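Local coordinates for protein poly A polymerase (Aquifex aeolicus, PDB 4WBY) that adds the terminal adenosine to tRNA ending in CC, using ATP and magnesium, through the nucleotidyltransferase-bearing C-terminal part present here, at residues Gln240-Glu243 against Lys244-Gln247; Glu323-Glu326 against Val327-Leu330. One frame throughout, in Å; residues are numbered along the deposited sequence.

Interaction 1: residues Gln240-Glu243 against Lys244-Gln247; sequences QWNE and KVLQ
N242 reaches forward over the start of a helix and meets V245. At its CB the side chain turns so that CG sits between the backbone N and the carbonyl carbon (chi1 59°). N242 CG then lies 4.0 Å from V245 CG2. N242 ND2, one branch of the amide, rests 3.9 Å from V245 CG2. The other branch does the polar work. N242 OD1 accepts from V245 N at 2.9 Å in a nearly straight bond, with the donor tilted 26° from the amide carbonyl plane. This is a helix N-cap: N242 stands just before helix 243-262, and its side chain takes an N-H of the first turn. The backbone joins in, since L246 N donates to N242 O at 3.1 Å. Behind the cap, W241 CZ3 touches L246 CD1 at 3.9 Å, in an oblique apolar contact. R227 of helix 219-228 meets both W241 and L246, and F239 sets its ring edge-to-face with that of W241. Ahead of the cap, E243 bends back at chi2 (69°) and sends OE2 to Q247 NE2. The 2.5 Å between E243 OE2 and Q247 NE2 is short for such a bond, so its exact geometry is doubtful.

Interaction 2: residues Glu323-Glu326 against Val327-Leu330; sequences ENYE and VYRL
Y325 and Y328 lean together obliquely, three residues apart on helix 324-331. Their ring planes are 31° apart and their centroids 6.0 Å apart. Y325 CD1 and CE1 each lie 3.9 Å from Y328 CD2. Helix 380-394 packs against this pair, with E387 touching both tyrosine side chains. The phenol oxygen of Y328 is hydrogen-bonded to K332, just past the end of its own helix, and to K390 of helix 380-394.

E326 and R329 are arranged differently. They run side by side and point the same way. Both have CG anti to the backbone N. E326 then stays extended, while R329 bends at chi3 (49°), which swings its guanidinium over to the acid. E326 CG touches R329 NH2 at 3.4 Å, at the edge of the flat group. E326 OE2 also lies at that edge, in its plane, though the carboxylate itself is turned by 50°. The salt bridge between OE2 of E326 and NH2 of R329 is long, 3.6 Å. Most of the backbone bonds are ordinary, as with R329 N to Y325 O at 2.9 Å, but V327 N to E323 O is weak. The long ion pair on an exposed arginine is probably a modest attraction, whereas the tyrosines add apolar contact, and the hydroxyl of Y328 is gripped by two lysines.

In the fold
Both interactions are local contacts at the first turn of a helix, and both are partly buried. They hold different elements: interaction 1 begins helix 243-262, interaction 2 begins helix 324-331. Their nearest atoms are about 23 Å apart and do not touch. Interaction 1 lies closer to the centre of the chain, and the W241 side chain is about 10 Å from that of L171, an ATP-binding residue. Interaction 2 is away from the annotated sites, near the C-terminal helix 380-394. The chemistry differs too. In 240-247 the residue just before the helix, N242, caps it with its own side chain. In 323-330 the first turn is met by a distant part of the chain: N395 accepts from Y325 N, and R391 pairs with E323.

Interaction 1: residues Gln240-Glu243 against Lys244-Gln247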
ATOM      1  N   GLN A 240      -3.281 -19.467  10.274  1.00 27.85           N
ATOM      2  CA  GLN A 240      -4.430 -19.342  11.166  1.00 29.89           C
ATOM      3  C   GLN A 240      -4.271 -18.125  12.073  1.00 28.16           C
ATOM      4  O   GLN A 240      -3.174 -17.841  12.561  1.00 29.30           O
ATOM      5  CB  GLN A 240      -4.607 -20.601  12.025  1.00 34.99           C
ATOM      6  CG  GLN A 240      -4.927 -21.872  11.250  1.00 42.63           C
ATOM      7  CD  GLN A 240      -5.071 -23.084  12.152  1.00 51.58           C
ATOM      8  OE1 GLN A 240      -5.163 -22.955  13.374  1.00 56.17           O
ATOM      9  NE2 GLN A 240      -5.086 -24.271  11.553  1.00 53.53           N
ATOM     10  N   TRP A 241      -5.363 -17.405  12.293  1.00 23.98           N
ATOM     11  CA  TRP A 241      -5.381 -16.354  13.302  1.00 23.41           C
ATOM     12  C   TRP A 241      -5.423 -16.936  14.708  1.00 25.82           C
ATOM     13  O   TRP A 241      -5.919 -18.045  14.922  1.00 29.43           O
ATOM     14  CB  TRP A 241      -6.596 -15.450  13.128  1.00 22.76           C
ATOM     15  CG  TRP A 241      -6.506 -14.455  12.028  1.00 19.80           C
ATOM     16  CD1 TRP A 241      -7.004 -14.582  10.769  1.00 20.89           C
ATOM     17  CD2 TRP A 241      -5.897 -13.159  12.094  1.00 18.27           C
ATOM     18  NE1 TRP A 241      -6.745 -13.442  10.043  1.00 19.97           N
ATOM     19  CE2 TRP A 241      -6.061 -12.557  10.832  1.00 18.89           C
ATOM     20  CE3 TRP A 241      -5.232 -12.449  13.099  1.00 19.50           C
ATOM     21  CZ2 TRP A 241      -5.595 -11.279  10.548  1.00 18.64           C
ATOM     22  CZ3 TRP A 241      -4.757 -11.182  12.812  1.00 21.68           C
ATOM     23  CH2 TRP A 241      -4.945 -10.609  11.550  1.00 20.58           C
ATOM     24  N   ASN A 242      -4.909 -16.172  15.666  1.00 26.64           N
ATOM     25  CA  ASN A 242      -5.203 -16.410  17.073  1.00 29.58           C
ATOM     26  C   ASN A 242      -5.078 -15.099  17.836  1.00 29.52           C
ATOM     27  O   ASN A 242      -4.591 -14.099  17.293  1.00 27.84           O
ATOM     28  CB  ASN A 242      -4.289 -17.481  17.676  1.00 32.16           C
ATOM     29  CG  ASN A 242      -2.828 -17.117  17.585  1.00 34.73           C
ATOM     30  OD1 ASN A 242      -2.391 -16.125  18.160  1.00 34.18           O
ATOM     31  ND2 ASN A 242      -2.058 -17.929  16.870  1.00 40.89           N
ATOM     32  N   GLU A 243      -5.522 -15.107  19.087  1.00 34.05           N
ATOM     33  CA  GLU A 243      -5.581 -13.898  19.894  1.00 35.25           C
ATOM     34  C   GLU A 243      -4.196 -13.318  20.161  1.00 31.89           C
ATOM     35  O   GLU A 243      -4.023 -12.101  20.158  1.00 31.50           O
ATOM     36  CB  GLU A 243      -6.304 -14.184  21.215  1.00 39.48           C
ATOM     37  CG  GLU A 243      -6.384 -12.998  22.166  1.00 45.87           C
ATOM     38  CD  GLU A 243      -7.293 -11.886  21.665  1.00 51.26           C
ATOM     39  OE1 GLU A 243      -8.033 -12.101  20.681  1.00 51.88           O
ATOM     40  OE2 GLU A 243      -7.269 -10.790  22.263  1.00 54.59           O
ATOM     41  N   LYS A 244      -3.215 -14.192  20.374  1.00 33.73           N
ATOM     42  CA  LYS A 244      -1.838 -13.761  20.614  1.00 35.38           C
ATOM     43  C   LYS A 244      -1.299 -12.914  19.463  1.00 31.27           C
ATOM     44  O   LYS A 244      -0.743 -11.839  19.684  1.00 31.88           O
ATOM     45  CB  LYS A 244      -0.924 -14.967  20.826  1.00 41.42           C
ATOM     46  CG  LYS A 244       0.029 -14.821  21.994  1.00 50.19           C
ATOM     47  CD  LYS A 244      -0.698 -15.038  23.311  1.00 54.19           C
ATOM     48  CE  LYS A 244      -1.275 -16.442  23.389  1.00 55.80           C
ATOM     49  NZ  LYS A 244      -0.220 -17.477  23.187  1.00 56.79           N
ATOM     50  N   VAL A 245      -1.456 -13.412  18.239  1.00 27.89           N
ATOM     51  CA  VAL A 245      -1.000 -12.694  17.055  1.00 26.51           C
ATOM     52  C   VAL A 245      -1.730 -11.361  16.919  1.00 23.27           C
ATOM     53  O   VAL A 245      -1.120 -10.327  16.643  1.00 21.99           O
ATOM     54  CB  VAL A 245      -1.200 -13.537  15.776  1.00 28.62           C
ATOM     55  CG1 VAL A 245      -1.043 -12.675  14.529  1.00 29.49           C
ATOM     56  CG2 VAL A 245      -0.220 -14.706  15.751  1.00 31.91           C
ATOM     57  N   LEU A 246      -3.039 -11.385  17.122  1.00 23.22           N
ATOM     58  CA  LEU A 246      -3.829 -10.171  16.994  1.00 23.61           C
ATOM     59  C   LEU A 246      -3.357  -9.104  17.980  1.00 23.57           C
ATOM     60  O   LEU A 246      -3.160  -7.950  17.609  1.00 23.89           O
ATOM     61  CB  LEU A 246      -5.308 -10.490  17.207  1.00 26.84           C
ATOM     62  CG  LEU A 246      -6.302  -9.354  16.990  1.00 29.25           C
ATOM     63  CD1 LEU A 246      -6.222  -8.847  15.562  1.00 29.48           C
ATOM     64  CD2 LEU A 246      -7.708  -9.832  17.308  1.00 32.53           C
ATOM     65  N   GLN A 247      -3.155  -9.498  19.234  1.00 27.36           N
ATOM     66  CA  GLN A 247      -2.711  -8.551  20.248  1.00 30.44           C
ATOM     67  C   GLN A 247      -1.308  -8.028  19.947  1.00 29.43           C
ATOM     68  O   GLN A 247      -1.005  -6.865  20.219  1.00 30.15           O
ATOM     69  CB  GLN A 247      -2.754  -9.189  21.639  1.00 34.84           C
ATOM     70  CG  GLN A 247      -4.162  -9.501  22.114  1.00 40.26           C
ATOM     71  CD  GLN A 247      -5.087  -8.300  22.017  1.00 45.14           C
ATOM     72  OE1 GLN A 247      -4.684  -7.169  22.289  1.00 46.59           O
ATOM     73  NE2 GLN A 247      -6.333  -8.543  21.621  1.00 47.36           N
TER

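Interaction 2: residues Glu323-Glu326 against Val327-Leu330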
ATOM      1  N   GLU A 323      24.841  -4.895  32.142  1.00 54.55           N
ATOM      2  CA  GLU A 323      25.383  -3.562  31.892  1.00 52.28           C
ATOM      3  C   GLU A 323      24.992  -3.061  30.505  1.00 46.77           C
ATOM      4  O   GLU A 323      24.790  -3.854  29.584  1.00 46.05           O
ATOM      5  CB  GLU A 323      26.906  -3.557  32.047  1.00 55.80           C
ATOM      6  CG  GLU A 323      27.650  -4.355  30.992  1.00 57.73           C
ATOM      7  CD  GLU A 323      29.156  -4.276  31.161  1.00 59.57           C
ATOM      8  OE1 GLU A 323      29.623  -4.203  32.316  1.00 61.57           O
ATOM      9  OE2 GLU A 323      29.871  -4.279  30.137  1.00 59.45           O
ATOM     10  N   ASN A 324      24.891  -1.740  30.366  1.00 42.49           N
ATOM     11  CA  ASN A 324      24.415  -1.124  29.129  1.00 41.96           C
ATOM     12  C   ASN A 324      25.264  -1.467  27.911  1.00 41.80           C
ATOM     13  O   ASN A 324      24.747  -1.571  26.799  1.00 41.48           O
ATOM     14  CB  ASN A 324      24.351   0.398  29.286  1.00 42.19           C
ATOM     15  CG  ASN A 324      23.296   0.836  30.278  1.00 43.34           C
ATOM     16  OD1 ASN A 324      22.378   0.082  30.596  1.00 44.63           O
ATOM     17  ND2 ASN A 324      23.419   2.063  30.769  1.00 43.84           N
ATOM     18  N   TYR A 325      26.566  -1.641  28.118  1.00 42.21           N
ATOM     19  CA  TYR A 325      27.468  -1.927  27.010  1.00 41.71           C
ATOM     20  C   TYR A 325      27.163  -3.281  26.382  1.00 41.51           C
ATOM     21  O   TYR A 325      27.334  -3.462  25.180  1.00 41.73           O
ATOM     22  CB  TYR A 325      28.931  -1.879  27.466  1.00 43.05           C
ATOM     23  CG  TYR A 325      29.901  -2.307  26.386  1.00 45.73           C
ATOM     24  CD1 TYR A 325      30.161  -1.486  25.295  1.00 49.07           C
ATOM     25  CD2 TYR A 325      30.544  -3.538  26.449  1.00 47.05           C
ATOM     26  CE1 TYR A 325      31.040  -1.876  24.297  1.00 51.87           C
ATOM     27  CE2 TYR A 325      31.424  -3.936  25.456  1.00 51.35           C
ATOM     28  CZ  TYR A 325      31.668  -3.102  24.382  1.00 53.74           C
ATOM     29  OH  TYR A 325      32.542  -3.491  23.393  1.00 55.43           O
ATOM     30  N   GLU A 326      26.709  -4.232  27.192  1.00 40.80           N
ATOM     31  CA  GLU A 326      26.360  -5.546  26.662  1.00 39.92           C
ATOM     32  C   GLU A 326      25.111  -5.438  25.794  1.00 36.27           C
ATOM     33  O   GLU A 326      25.023  -6.055  24.729  1.00 33.19           O
ATOM     34  CB  GLU A 326      26.147  -6.556  27.791  1.00 44.71           C
ATOM     35  CG  GLU A 326      25.950  -7.985  27.307  1.00 51.34           C
ATOM     36  CD  GLU A 326      26.069  -9.006  28.425  1.00 60.56           C
ATOM     37  OE1 GLU A 326      25.848  -8.639  29.601  1.00 63.70           O
ATOM     38  OE2 GLU A 326      26.391 -10.176  28.126  1.00 64.34           O
ATOM     39  N   VAL A 327      24.146  -4.649  26.254  1.00 34.40           N
ATOM     40  CA  VAL A 327      22.946  -4.380  25.471  1.00 32.19           C
ATOM     41  C   VAL A 327      23.346  -3.748  24.139  1.00 31.48           C
ATOM     42  O   VAL A 327      22.869  -4.150  23.070  1.00 31.14           O
ATOM     43  CB  VAL A 327      21.969  -3.458  26.229  1.00 32.46           C
ATOM     44  CG1 VAL A 327      20.786  -3.087  25.356  1.00 31.72           C
ATOM     45  CG2 VAL A 327      21.487  -4.131  27.513  1.00 33.78           C
ATOM     46  N   TYR A 328      24.252  -2.774  24.209  1.00 32.11           N
ATOM     47  CA  TYR A 328      24.738  -2.090  23.015  1.00 32.01           C
ATOM     48  C   TYR A 328      25.402  -3.059  22.042  1.00 33.84           C
ATOM     49  O   TYR A 328      25.141  -3.011  20.840  1.00 32.68           O
ATOM     50  CB  TYR A 328      25.710  -0.971  23.407  1.00 32.67           C
ATOM     51  CG  TYR A 328      26.585  -0.455  22.283  1.00 36.71           C
ATOM     52  CD1 TYR A 328      26.116   0.501  21.389  1.00 37.50           C
ATOM     53  CD2 TYR A 328      27.889  -0.909  22.129  1.00 39.75           C
ATOM     54  CE1 TYR A 328      26.920   0.980  20.368  1.00 42.03           C
ATOM     55  CE2 TYR A 328      28.699  -0.437  21.110  1.00 43.81           C
ATOM     56  CZ  TYR A 328      28.209   0.506  20.233  1.00 45.45           C
ATOM     57  OH  TYR A 328      29.017   0.977  19.221  1.00 50.59           O
ATOM     58  N   ARG A 329      26.251  -3.940  22.565  1.00 35.14           N
ATOM     59  CA  ARG A 329      26.967  -4.905  21.733  1.00 34.63           C
ATOM     60  C   ARG A 329      26.011  -5.877  21.045  1.00 32.02           C
ATOM     61  O   ARG A 329      26.206  -6.243  19.883  1.00 33.83           O
ATOM     62  CB  ARG A 329      27.989  -5.677  22.572  1.00 36.90           C
ATOM     63  CG  ARG A 329      28.836  -6.661  21.780  1.00 43.68           C
ATOM     64  CD  ARG A 329      29.654  -7.547  22.708  1.00 49.23           C
ATOM     65  NE  ARG A 329      28.823  -8.112  23.768  1.00 52.21           N
ATOM     66  CZ  ARG A 329      28.068  -9.198  23.632  1.00 51.57           C
ATOM     67  NH1 ARG A 329      28.037  -9.846  22.476  1.00 50.39           N
ATOM     68  NH2 ARG A 329      27.340  -9.635  24.652  1.00 52.22           N
ATOM     69  N   LEU A 330      24.973  -6.291  21.761  1.00 31.11           N
ATOM     70  CA  LEU A 330      23.983  -7.217  21.213  1.00 29.66           C
ATOM     71  C   LEU A 330      23.088  -6.571  20.154  1.00 27.36           C
ATOM     72  O   LEU A 330      22.672  -7.233  19.199  1.00 27.67           O
ATOM     73  CB  LEU A 330      23.118  -7.790  22.340  1.00 31.64           C
ATOM     74  CG  LEU A 330      23.817  -8.786  23.267  1.00 30.77           C
ATOM     75  CD1 LEU A 330      22.985  -9.032  24.519  1.00 30.97           C
ATOM     76  CD2 LEU A 330      24.088 -10.093  22.537  1.00 30.40           C
TER